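PDB 6P7L: Aln2 from Streptomyces sp. CM020, which probably takes part in the biosynthesis of the polyketide antibiotic alnumycin, as a noncanonical member of the NTF2-like superfamily with a SnoaL-like domain. Local coordinates for residues Q98-F103 against T123-S128; V116-Y121 against D143-V148; P137-R142 against R157-D162. All coordinates share one frame; numbering follows the deposited sequence.

Contact 1. Residues Q98-F103 against T123-S128; sequences QPRHWF and TVTVTS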
loop_
_atom_site.group_PDB
_atom_site.type_symbol
_atom_site.label_atom_id
_atom_site.label_comp_id
_atom_site.label_asym_id
_atom_site.label_seq_id
_atom_site.Cartn_x
_atom_site.Cartn_y
_atom_site.Cartn_z
ATOM N N GLN A 98 9.163 14.129 -9.812
ATOM C CA GLN A 98 9.239 12.671 -9.764
ATOM C C GLN A 98 7.911 12.062 -9.375
ATOM O O GLN A 98 7.501 12.180 -8.205
ATOM C CB GLN A 98 10.314 12.229 -8.767
ATOM C CG GLN A 98 10.434 10.682 -8.633
ATOM C CD GLN A 98 10.832 9.995 -9.940
ATOM O OE1 GLN A 98 11.917 10.230 -10.486
ATOM N NE2 GLN A 98 9.952 9.127 -10.436
ATOM N N PRO A 99 7.236 11.358 -10.272
ATOM C CA PRO A 99 6.004 10.667 -9.893
ATOM C C PRO A 99 6.293 9.356 -9.204
ATOM O O PRO A 99 7.268 8.676 -9.519
ATOM C CB PRO A 99 5.324 10.406 -11.243
ATOM C CG PRO A 99 6.514 10.208 -12.163
ATOM C CD PRO A 99 7.554 11.185 -11.701
ATOM N N ARG A 100 5.367 8.956 -8.334
ATOM C CA ARG A 100 5.359 7.598 -7.798
ATOM C C ARG A 100 3.912 7.124 -7.790
ATOM O O ARG A 100 3.030 7.821 -7.271
ATOM C CB ARG A 100 5.977 7.489 -6.393
ATOM C CG ARG A 100 7.442 7.875 -6.326
ATOM C CD ARG A 100 8.326 6.821 -6.947
ATOM N NE ARG A 100 9.734 7.238 -6.979
ATOM C CZ ARG A 100 10.633 6.732 -7.827
ATOM N NH1 ARG A 100 10.252 5.816 -8.693
ATOM N NH2 ARG A 100 11.902 7.147 -7.804
ATOM N N HIS A 101 3.671 5.963 -8.404
ATOM C CA HIS A 101 2.344 5.353 -8.437
ATOM C C HIS A 101 2.216 4.478 -7.200
ATOM O O HIS A 101 3.145 3.738 -6.864
ATOM C CB HIS A 101 2.123 4.511 -9.696
ATOM C CG HIS A 101 1.751 5.314 -10.902
ATOM N ND1 HIS A 101 2.644 6.139 -11.548
ATOM C CD2 HIS A 101 0.572 5.466 -11.547
ATOM C CE1 HIS A 101 2.047 6.736 -12.559
ATOM N NE2 HIS A 101 0.788 6.348 -12.578
ATOM N N TRP A 102 1.069 4.581 -6.528
ATOM C CA TRP A 102 0.730 3.816 -5.339
ATOM C C TRP A 102 -0.558 3.047 -5.630
ATOM O O TRP A 102 -1.576 3.658 -5.965
ATOM C CB TRP A 102 0.522 4.768 -4.146
ATOM C CG TRP A 102 1.685 5.585 -3.819
ATOM C CD1 TRP A 102 2.066 6.746 -4.448
ATOM C CD2 TRP A 102 2.662 5.336 -2.814
ATOM N NE1 TRP A 102 3.211 7.245 -3.872
ATOM C CE2 TRP A 102 3.607 6.385 -2.884
ATOM C CE3 TRP A 102 2.847 4.325 -1.865
ATOM C CZ2 TRP A 102 4.701 6.453 -2.030
ATOM C CZ3 TRP A 102 3.947 4.393 -1.048
ATOM C CH2 TRP A 102 4.850 5.448 -1.133
ATOM N N PHE A 103 -0.515 1.729 -5.483
ATOM C CA PHE A 103 -1.683 0.872 -5.645
ATOM C C PHE A 103 -2.022 0.293 -4.286
ATOM O O PHE A 103 -1.114 0.032 -3.477
ATOM C CB PHE A 103 -1.435 -0.310 -6.574
ATOM C CG PHE A 103 -1.131 0.033 -7.992
ATOM C CD1 PHE A 103 -1.189 1.338 -8.478
ATOM C CD2 PHE A 103 -0.821 -0.989 -8.870
ATOM C CE1 PHE A 103 -0.893 1.591 -9.793
ATOM C CE2 PHE A 103 -0.540 -0.743 -10.175
ATOM C CZ PHE A 103 -0.567 0.552 -10.642
ATOM N N THR A 123 -3.159 6.030 -6.879
ATOM C CA THR A 123 -2.901 7.455 -6.940
ATOM C C THR A 123 -1.448 7.653 -7.331
ATOM O O THR A 123 -0.671 6.701 -7.425
ATOM C CB THR A 123 -3.234 8.154 -5.625
ATOM O OG1 THR A 123 -3.088 9.577 -5.806
ATOM C CG2 THR A 123 -2.349 7.681 -4.532
ATOM N N VAL A 124 -1.120 8.896 -7.631
ATOM C CA VAL A 124 0.235 9.302 -7.986
ATOM C C VAL A 124 0.618 10.452 -7.074
ATOM O O VAL A 124 -0.121 11.446 -6.966
ATOM C CB VAL A 124 0.341 9.703 -9.464
ATOM C CG1 VAL A 124 1.734 10.168 -9.781
ATOM C CG2 VAL A 124 -0.024 8.512 -10.323
ATOM N N THR A 125 1.769 10.306 -6.414
ATOM C CA THR A 125 2.400 11.435 -5.750
ATOM C C THR A 125 3.420 12.039 -6.705
ATOM O O THR A 125 4.061 11.330 -7.484
ATOM C CB THR A 125 3.074 11.049 -4.428
ATOM O OG1 THR A 125 4.036 10.030 -4.638
ATOM C CG2 THR A 125 2.038 10.531 -3.385
ATOM N N VAL A 126 3.586 13.356 -6.630
ATOM C CA VAL A 126 4.563 14.049 -7.465
ATOM C C VAL A 126 5.453 14.901 -6.574
ATOM O O VAL A 126 4.991 15.890 -5.996
ATOM C CB VAL A 126 3.900 14.909 -8.540
ATOM C CG1 VAL A 126 4.961 15.433 -9.485
ATOM C CG2 VAL A 126 2.832 14.093 -9.295
ATOM N N THR A 127 6.732 14.548 -6.506
ATOM C CA THR A 127 7.687 15.178 -5.607
ATOM C C THR A 127 8.631 16.058 -6.407
ATOM O O THR A 127 9.305 15.584 -7.323
ATOM C CB THR A 127 8.466 14.117 -4.833
ATOM O OG1 THR A 127 7.568 13.406 -3.985
ATOM C CG2 THR A 127 9.527 14.749 -3.955
ATOM N N SER A 128 8.690 17.329 -6.040
ATOM C CA SER A 128 9.495 18.320 -6.738
ATOM C C SER A 128 10.862 18.555 -6.097
ATOM O O SER A 128 11.158 18.116 -4.978
ATOM C CB SER A 128 8.731 19.640 -6.798
ATOM O OG SER A 128 8.904 20.304 -5.556
HETATM O O HOH W 1 6.379 11.235 -5.498
#
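The antiparallel hairpin of strands 98-110 and 116-127 runs through five successive pairs, from Gln-98 opposite Thr-127 to Trp-102 opposite Thr-123. Gln-98, Arg-100 and Trp-102 exchange two backbone hydrogen bonds each with Thr-127, Thr-125 and Thr-123. Pro-99, which has no N-H to offer, falls in a non-hydrogen-bonded pair with Val-126, so the pattern is not interrupted.

On the face of Trp-102 the indole reaches diagonally past its own partner: NE1 donates to Thr-125 OG1 at 3.0 Å, with an N-H...O angle of 162° and the oxygen close to the ring plane. Thr-125 chi1 of 57° sets OG1 between the backbone N and the carbonyl carbon, and Thr-125 OG1 also lies 2.8 Å from a water. That water lies 2.9 Å from Thr-127 OG1 and donates to Gln-98 O at 3.1 Å, so one water links two threonine hydroxyls to a backbone carbonyl. Gln-98, bent at chi2, turns its amide back so that NE2 donates to Pro-99 O at 2.9 Å; the same nitrogen sits over the centre of the Arg-100 guanidinium.

The opposite face carries Pro-99, His-101, Val-124 and Val-126, and its contacts across the pair are mainly apolar. Val-124 CG2 stands over the His-101 imidazole, 3.3 Å from the centroid and 16° off the normal, a CH-pi contact displaced toward NE2. Beside it, Pro-99 CB meets Val-124 CG1 at 3.9 Å.

Helix 34-52 covers the His-101 side through Met-48 and Met-51; Asp-52 OD1 bonds His-101 ND1, while NE2 bonds a glycerol, probably from the crystallisation liquor. A second subunit packs on the other side, its Asp-162 forming a salt bridge with Arg-100 NE. Strand 98-110 is an outermost strand of this chain's sheet; strand 133-148 flanks Thr-123 to Thr-127.

Contact 2. Residues V116-Y121 against D143-V148; sequences VSTSYY and DTLVRV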
loop_
_atom_site.group_PDB
_atom_site.type_symbol
_atom_site.label_atom_id
_atom_site.label_comp_id
_atom_site.label_asym_id
_atom_site.label_seq_id
_atom_site.Cartn_x
_atom_site.Cartn_y
_atom_site.Cartn_z
ATOM N N VAL A 116 -6.279 -13.328 -15.655
ATOM C CA VAL A 116 -6.316 -12.719 -14.333
ATOM C C VAL A 116 -7.009 -11.367 -14.391
ATOM O O VAL A 116 -6.678 -10.526 -15.232
ATOM C CB VAL A 116 -4.894 -12.568 -13.756
ATOM C CG1 VAL A 116 -4.984 -11.920 -12.410
ATOM C CG2 VAL A 116 -4.197 -13.914 -13.715
ATOM N N SER A 117 -7.990 -11.158 -13.517
ATOM C CA SER A 117 -8.692 -9.881 -13.410
ATOM C C SER A 117 -8.319 -9.260 -12.073
ATOM O O SER A 117 -8.387 -9.937 -11.040
ATOM C CB SER A 117 -10.220 -10.068 -13.490
ATOM O OG SER A 117 -10.622 -10.548 -14.751
ATOM N N THR A 118 -7.945 -7.986 -12.087
ATOM C CA THR A 118 -7.688 -7.263 -10.853
ATOM C C THR A 118 -8.477 -5.953 -10.814
ATOM O O THR A 118 -8.882 -5.392 -11.841
ATOM C CB THR A 118 -6.190 -6.968 -10.653
ATOM O OG1 THR A 118 -5.800 -5.947 -11.581
ATOM C CG2 THR A 118 -5.315 -8.229 -10.829
ATOM N N SER A 119 -8.707 -5.463 -9.597
ATOM C CA SER A 119 -9.293 -4.146 -9.365
ATOM C C SER A 119 -8.550 -3.576 -8.173
ATOM O O SER A 119 -8.210 -4.305 -7.225
ATOM C CB SER A 119 -10.809 -4.203 -9.106
ATOM O OG SER A 119 -11.113 -4.620 -7.774
ATOM N N TYR A 120 -8.263 -2.288 -8.242
ATOM C CA TYR A 120 -7.489 -1.692 -7.160
ATOM C C TYR A 120 -7.648 -0.184 -7.162
ATOM O O TYR A 120 -8.139 0.418 -8.123
ATOM C CB TYR A 120 -6.016 -2.043 -7.274
ATOM C CG TYR A 120 -5.373 -1.808 -8.615
ATOM C CD1 TYR A 120 -5.478 -2.753 -9.632
ATOM C CD2 TYR A 120 -4.622 -0.661 -8.855
ATOM C CE1 TYR A 120 -4.830 -2.573 -10.847
ATOM C CE2 TYR A 120 -3.959 -0.460 -10.056
ATOM C CZ TYR A 120 -4.085 -1.422 -11.065
ATOM O OH TYR A 120 -3.446 -1.236 -12.274
ATOM N N TYR A 121 -7.236 0.409 -6.044
ATOM C CA TYR A 121 -7.112 1.847 -5.924
ATOM C C TYR A 121 -5.717 2.275 -6.388
ATOM O O TYR A 121 -4.732 1.591 -6.118
ATOM C CB TYR A 121 -7.270 2.279 -4.471
ATOM C CG TYR A 121 -8.599 1.944 -3.797
ATOM C CD1 TYR A 121 -9.680 1.483 -4.517
ATOM C CD2 TYR A 121 -8.756 2.114 -2.431
ATOM C CE1 TYR A 121 -10.904 1.218 -3.894
ATOM C CE2 TYR A 121 -9.946 1.836 -1.801
ATOM C CZ TYR A 121 -11.026 1.409 -2.551
ATOM O OH TYR A 121 -12.235 1.185 -1.934
ATOM N N ASP A 143 -7.873 -4.132 -14.350
ATOM C CA ASP A 143 -6.960 -4.699 -15.327
ATOM C C ASP A 143 -7.352 -6.130 -15.681
ATOM O O ASP A 143 -7.945 -6.851 -14.873
ATOM C CB ASP A 143 -5.509 -4.788 -14.789
ATOM C CG ASP A 143 -4.790 -3.462 -14.740
ATOM O OD1 ASP A 143 -5.200 -2.508 -15.441
ATOM O OD2 ASP A 143 -3.807 -3.409 -13.934
ATOM N N THR A 144 -6.948 -6.578 -16.862
ATOM C CA THR A 144 -6.846 -8.008 -17.115
ATOM C C THR A 144 -5.401 -8.293 -17.499
ATOM O O THR A 144 -4.767 -7.499 -18.225
ATOM C CB THR A 144 -7.790 -8.524 -18.217
ATOM O OG1 THR A 144 -7.332 -8.070 -19.492
ATOM C CG2 THR A 144 -9.207 -8.075 -17.956
ATOM N N LEU A 145 -4.884 -9.399 -16.968
ATOM C CA LEU A 145 -3.546 -9.881 -17.263
ATOM C C LEU A 145 -3.638 -11.257 -17.904
ATOM O O LEU A 145 -4.552 -12.049 -17.620
ATOM C CB LEU A 145 -2.668 -9.964 -15.997
ATOM C CG LEU A 145 -2.762 -8.779 -15.050
ATOM C CD1 LEU A 145 -2.079 -9.082 -13.715
ATOM C CD2 LEU A 145 -2.196 -7.556 -15.707
ATOM N N VAL A 146 -2.668 -11.545 -18.766
ATOM C CA VAL A 146 -2.601 -12.832 -19.437
ATOM C C VAL A 146 -1.166 -13.325 -19.370
ATOM O O VAL A 146 -0.226 -12.547 -19.228
ATOM C CB VAL A 146 -3.087 -12.757 -20.891
ATOM C CG1 VAL A 146 -4.557 -12.392 -20.944
ATOM C CG2 VAL A 146 -2.223 -11.779 -21.718
ATOM N N ARG A 147 -1.004 -14.634 -19.489
ATOM C CA ARG A 147 0.307 -15.267 -19.425
ATOM C C ARG A 147 0.831 -15.510 -20.839
ATOM O O ARG A 147 0.134 -16.102 -21.665
ATOM C CB ARG A 147 0.212 -16.583 -18.653
ATOM C CG ARG A 147 1.529 -17.161 -18.213
ATOM C CD ARG A 147 1.269 -18.340 -17.283
ATOM N NE ARG A 147 0.518 -17.919 -16.094
ATOM C CZ ARG A 147 1.057 -17.244 -15.086
ATOM N NH1 ARG A 147 2.345 -16.937 -15.156
ATOM N NH2 ARG A 147 0.318 -16.876 -14.023
ATOM N N VAL A 148 2.051 -15.038 -21.117
ATOM C CA VAL A 148 2.674 -15.201 -22.430
ATOM C C VAL A 148 4.065 -15.749 -22.207
ATOM O O VAL A 148 4.887 -15.106 -21.536
ATOM C CB VAL A 148 2.734 -13.872 -23.216
ATOM C CG1 VAL A 148 3.423 -14.063 -24.558
ATOM C CG2 VAL A 148 1.330 -13.340 -23.396
#
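The first torsions start Tyr-120 and Asp-143 on their way: Tyr-120 CG lies between the backbone N and the carbonyl carbon (chi1 50°), and Asp-143 CG lies anti to its carbonyl carbon (chi1 -75°). The phenol reaches diagonally to the residue paired with Thr-118, two places back. Tyr-120 OH donates to Asp-143 OD2 at 2.8 Å, arriving 35° above the carboxylate plane, and the ring meets this oxygen by its edge.

Further along, Thr-118 OG1 rests 3.4 Å from Asp-143 CB, and Val-116 CB lies 4.1 Å from Leu-145 CB on the same face. Four backbone hydrogen bonds, two in each of the pairs Val-116 with Leu-145 and Thr-118 with Asp-143, fix this alignment; the shortest runs from Leu-145 N to Val-116 O at 2.7 Å.

Tyr-44 of helix 34-52 bonds both Asp-143 OD2 and Thr-118 OG1 through its hydroxyl, and Arg-157 NE pairs with Asp-143 OD1. A polar cluster buried between curved sheet and long helix, with glycerol about 6 Å from the Tyr-120 side chain, is consistent with the cone-shaped pocket of the NTF2-like fold.

Contact 3. Residues P137-R142 against R157-D162; sequences PTCFVR and RVIERD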
loop_
_atom_site.group_PDB
_atom_site.type_symbol
_atom_site.label_atom_id
_atom_site.label_comp_id
_atom_site.label_asym_id
_atom_site.label_seq_id
_atom_site.Cartn_x
_atom_site.Cartn_y
_atom_site.Cartn_z
ATOM N N PRO A 137 -5.631 13.032 -8.059
ATOM C CA PRO A 137 -6.933 12.422 -7.768
ATOM C C PRO A 137 -6.836 10.901 -7.774
ATOM O O PRO A 137 -6.192 10.285 -8.635
ATOM C CB PRO A 137 -7.847 12.939 -8.888
ATOM C CG PRO A 137 -7.060 14.017 -9.597
ATOM C CD PRO A 137 -5.670 14.021 -9.161
ATOM N N THR A 138 -7.518 10.281 -6.821
ATOM C CA THR A 138 -7.453 8.840 -6.777
ATOM C C THR A 138 -8.248 8.246 -7.939
ATOM O O THR A 138 -9.116 8.884 -8.535
ATOM C CB THR A 138 -7.949 8.339 -5.434
ATOM O OG1 THR A 138 -9.238 8.855 -5.181
ATOM C CG2 THR A 138 -7.049 8.804 -4.319
ATOM N N CYS A 139 -7.869 7.025 -8.303
ATOM C CA CYS A 139 -8.472 6.266 -9.388
ATOM C C CYS A 139 -8.878 4.887 -8.898
ATOM O O CYS A 139 -8.245 4.297 -8.014
ATOM C CB CYS A 139 -7.475 6.061 -10.564
ATOM S SG CYS A 139 -7.012 7.578 -11.415
ATOM N N PHE A 140 -9.901 4.351 -9.534
ATOM C CA PHE A 140 -10.241 2.947 -9.412
ATOM C C PHE A 140 -9.908 2.283 -10.728
ATOM O O PHE A 140 -10.426 2.682 -11.783
ATOM C CB PHE A 140 -11.698 2.756 -9.093
ATOM C CG PHE A 140 -12.039 1.350 -8.688
ATOM C CD1 PHE A 140 -12.362 0.388 -9.625
ATOM C CD2 PHE A 140 -12.007 0.991 -7.358
ATOM C CE1 PHE A 140 -12.691 -0.907 -9.242
ATOM C CE2 PHE A 140 -12.335 -0.331 -6.961
ATOM C CZ PHE A 140 -12.670 -1.253 -7.913
ATOM N N VAL A 141 -9.048 1.269 -10.661
ATOM C CA VAL A 141 -8.451 0.660 -11.839
ATOM C C VAL A 141 -8.909 -0.786 -11.947
ATOM O O VAL A 141 -8.961 -1.514 -10.945
ATOM C CB VAL A 141 -6.913 0.737 -11.801
ATOM C CG1 VAL A 141 -6.377 0.252 -13.124
ATOM C CG2 VAL A 141 -6.474 2.135 -11.550
ATOM N N ARG A 142 -9.242 -1.199 -13.169
ATOM C CA ARG A 142 -9.546 -2.593 -13.477
ATOM C C ARG A 142 -8.614 -3.048 -14.597
ATOM O O ARG A 142 -8.587 -2.446 -15.678
ATOM C CB ARG A 142 -11.015 -2.796 -13.867
ATOM C CG ARG A 142 -11.983 -2.615 -12.727
ATOM C CD ARG A 142 -13.316 -3.230 -13.021
ATOM N NE ARG A 142 -14.098 -3.364 -11.789
ATOM C CZ ARG A 142 -14.788 -2.389 -11.222
ATOM N NH1 ARG A 142 -14.811 -1.183 -11.766
ATOM N NH2 ARG A 142 -15.454 -2.631 -10.108
ATOM N N ARG A 157 -6.445 -2.331 -19.487
ATOM C CA ARG A 157 -6.396 -1.479 -18.305
ATOM C C ARG A 157 -7.504 -0.441 -18.481
ATOM O O ARG A 157 -7.568 0.214 -19.530
ATOM C CB ARG A 157 -5.036 -0.800 -18.146
ATOM C CG ARG A 157 -4.992 0.216 -17.019
ATOM C CD ARG A 157 -3.602 0.491 -16.470
ATOM N NE ARG A 157 -3.092 -0.711 -15.858
ATOM C CZ ARG A 157 -1.807 -1.000 -15.651
ATOM N NH1 ARG A 157 -0.852 -0.123 -15.966
ATOM N NH2 ARG A 157 -1.495 -2.185 -15.125
ATOM N N VAL A 158 -8.366 -0.290 -17.477
ATOM C CA VAL A 158 -9.439 0.717 -17.506
ATOM C C VAL A 158 -9.328 1.555 -16.239
ATOM O O VAL A 158 -9.403 1.015 -15.132
ATOM C CB VAL A 158 -10.829 0.064 -17.593
ATOM C CG1 VAL A 158 -11.946 1.126 -17.559
ATOM C CG2 VAL A 158 -10.953 -0.809 -18.850
ATOM N N ILE A 159 -9.153 2.859 -16.390
ATOM C CA ILE A 159 -8.962 3.778 -15.269
ATOM C C ILE A 159 -10.221 4.624 -15.117
ATOM O O ILE A 159 -10.654 5.265 -16.080
ATOM C CB ILE A 159 -7.737 4.677 -15.506
ATOM C CG1 ILE A 159 -6.470 3.809 -15.543
ATOM C CG2 ILE A 159 -7.640 5.740 -14.443
ATOM C CD1 ILE A 159 -5.282 4.505 -16.123
ATOM N N GLU A 160 -10.821 4.617 -13.924
ATOM C CA GLU A 160 -11.934 5.510 -13.600
ATOM C C GLU A 160 -11.397 6.519 -12.594
ATOM O O GLU A 160 -10.955 6.128 -11.505
ATOM C CB GLU A 160 -13.130 4.738 -13.028
ATOM C CG GLU A 160 -13.821 3.869 -14.080
ATOM C CD GLU A 160 -15.062 3.183 -13.561
ATOM O OE1 GLU A 160 -15.573 3.597 -12.500
ATOM O OE2 GLU A 160 -15.532 2.234 -14.221
ATOM N N ARG A 161 -11.380 7.798 -12.965
ATOM C CA ARG A 161 -10.822 8.814 -12.083
ATOM C C ARG A 161 -11.894 9.344 -11.147
ATOM O O ARG A 161 -12.992 9.712 -11.591
ATOM C CB ARG A 161 -10.194 9.958 -12.877
ATOM C CG ARG A 161 -8.862 10.348 -12.240
ATOM C CD ARG A 161 -8.055 11.209 -13.127
ATOM N NE ARG A 161 -8.554 12.573 -13.065
ATOM C CZ ARG A 161 -8.256 13.518 -13.941
ATOM N NH1 ARG A 161 -7.459 13.248 -14.964
ATOM N NH2 ARG A 161 -8.758 14.729 -13.786
ATOM N N ASP A 162 -11.584 9.355 -9.845
ATOM C CA ASP A 162 -12.628 9.619 -8.866
ATOM C C ASP A 162 -13.158 11.035 -8.975
ATOM O O ASP A 162 -14.336 11.259 -8.684
ATOM C CB ASP A 162 -12.101 9.356 -7.459
ATOM C CG ASP A 162 -12.035 7.858 -7.116
ATOM O OD1 ASP A 162 -12.931 7.114 -7.582
ATOM O OD2 ASP A 162 -11.119 7.448 -6.330
HETATM O O HOH W 2 -12.020 1.083 -13.601
HETATM O O HOH W 3 -13.988 -0.311 -14.768
#
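Thr-138 and Asp-162 form the tight part of the contact, just beyond the last strand pair, Cys-139 with Arg-161. Thr-138 OG1 donates to the anti lone pair of Asp-162 OD2 at 2.6 Å and also bonds Thr-127 OG1 of the third subunit, while Asp-162 N returns a bond to Thr-138 O at 2.8 Å; Arg-161 occupies the N-cap position of helix 162-168. Cys-139 SG, anti to its carbonyl carbon (chi1 -66°), packs against Arg-161 CG at 3.4 Å and Ile-159 CG2 at 3.6 Å. Backbone bonds join Phe-140 to Glu-160 and Arg-142 to Val-158, two in each pair.

The Arg-142 and Glu-160 side is looser. Arg-142 NH1 stays 4.3 Å from Glu-160 OE2, beyond salt-bridge range, and a water spans the gap, accepting from NH1 and donating to OE2. The poor order of Glu-160 agrees with this open setting. Within its own strand the Arg-142 guanidinium is backed by Phe-140 CE1, which stands over its centre. A further water donates to Phe-140 O and Val-158 O.

Asp-162 is thus bonded directly, Arg-142 and Glu-160 through water. Asp-162 OD1 also makes a salt bridge with Arg-100 of the third subunit, and the positive end of the helix dipole would probably favour the ionised carboxylate at this interface.

The three contacts belong to one sheet, in which strands 98-110, 116-127, 133-148 and 151-161 are successive neighbours. Contacts 1 and 2 share strand 116-127, contacts 2 and 3 share strand 133-148, and their centres lie between about 14 and 21 Å apart. Contacts 1 and 2 are buried, whereas contact 3 is only partly so. Chemistry follows position: contact 1 combines a mainly apolar face under the helix with a polar face toward another subunit, contact 2 turns hydroxyl and carboxylate groups inward, and contact 3 places charge at solvent, at the interface and, through Arg-157, in the interior. Phe-103 packing on Tyr-120 joins contacts 1 and 2; Tyr-121 packing on Phe-140 joins contacts 2 and 3.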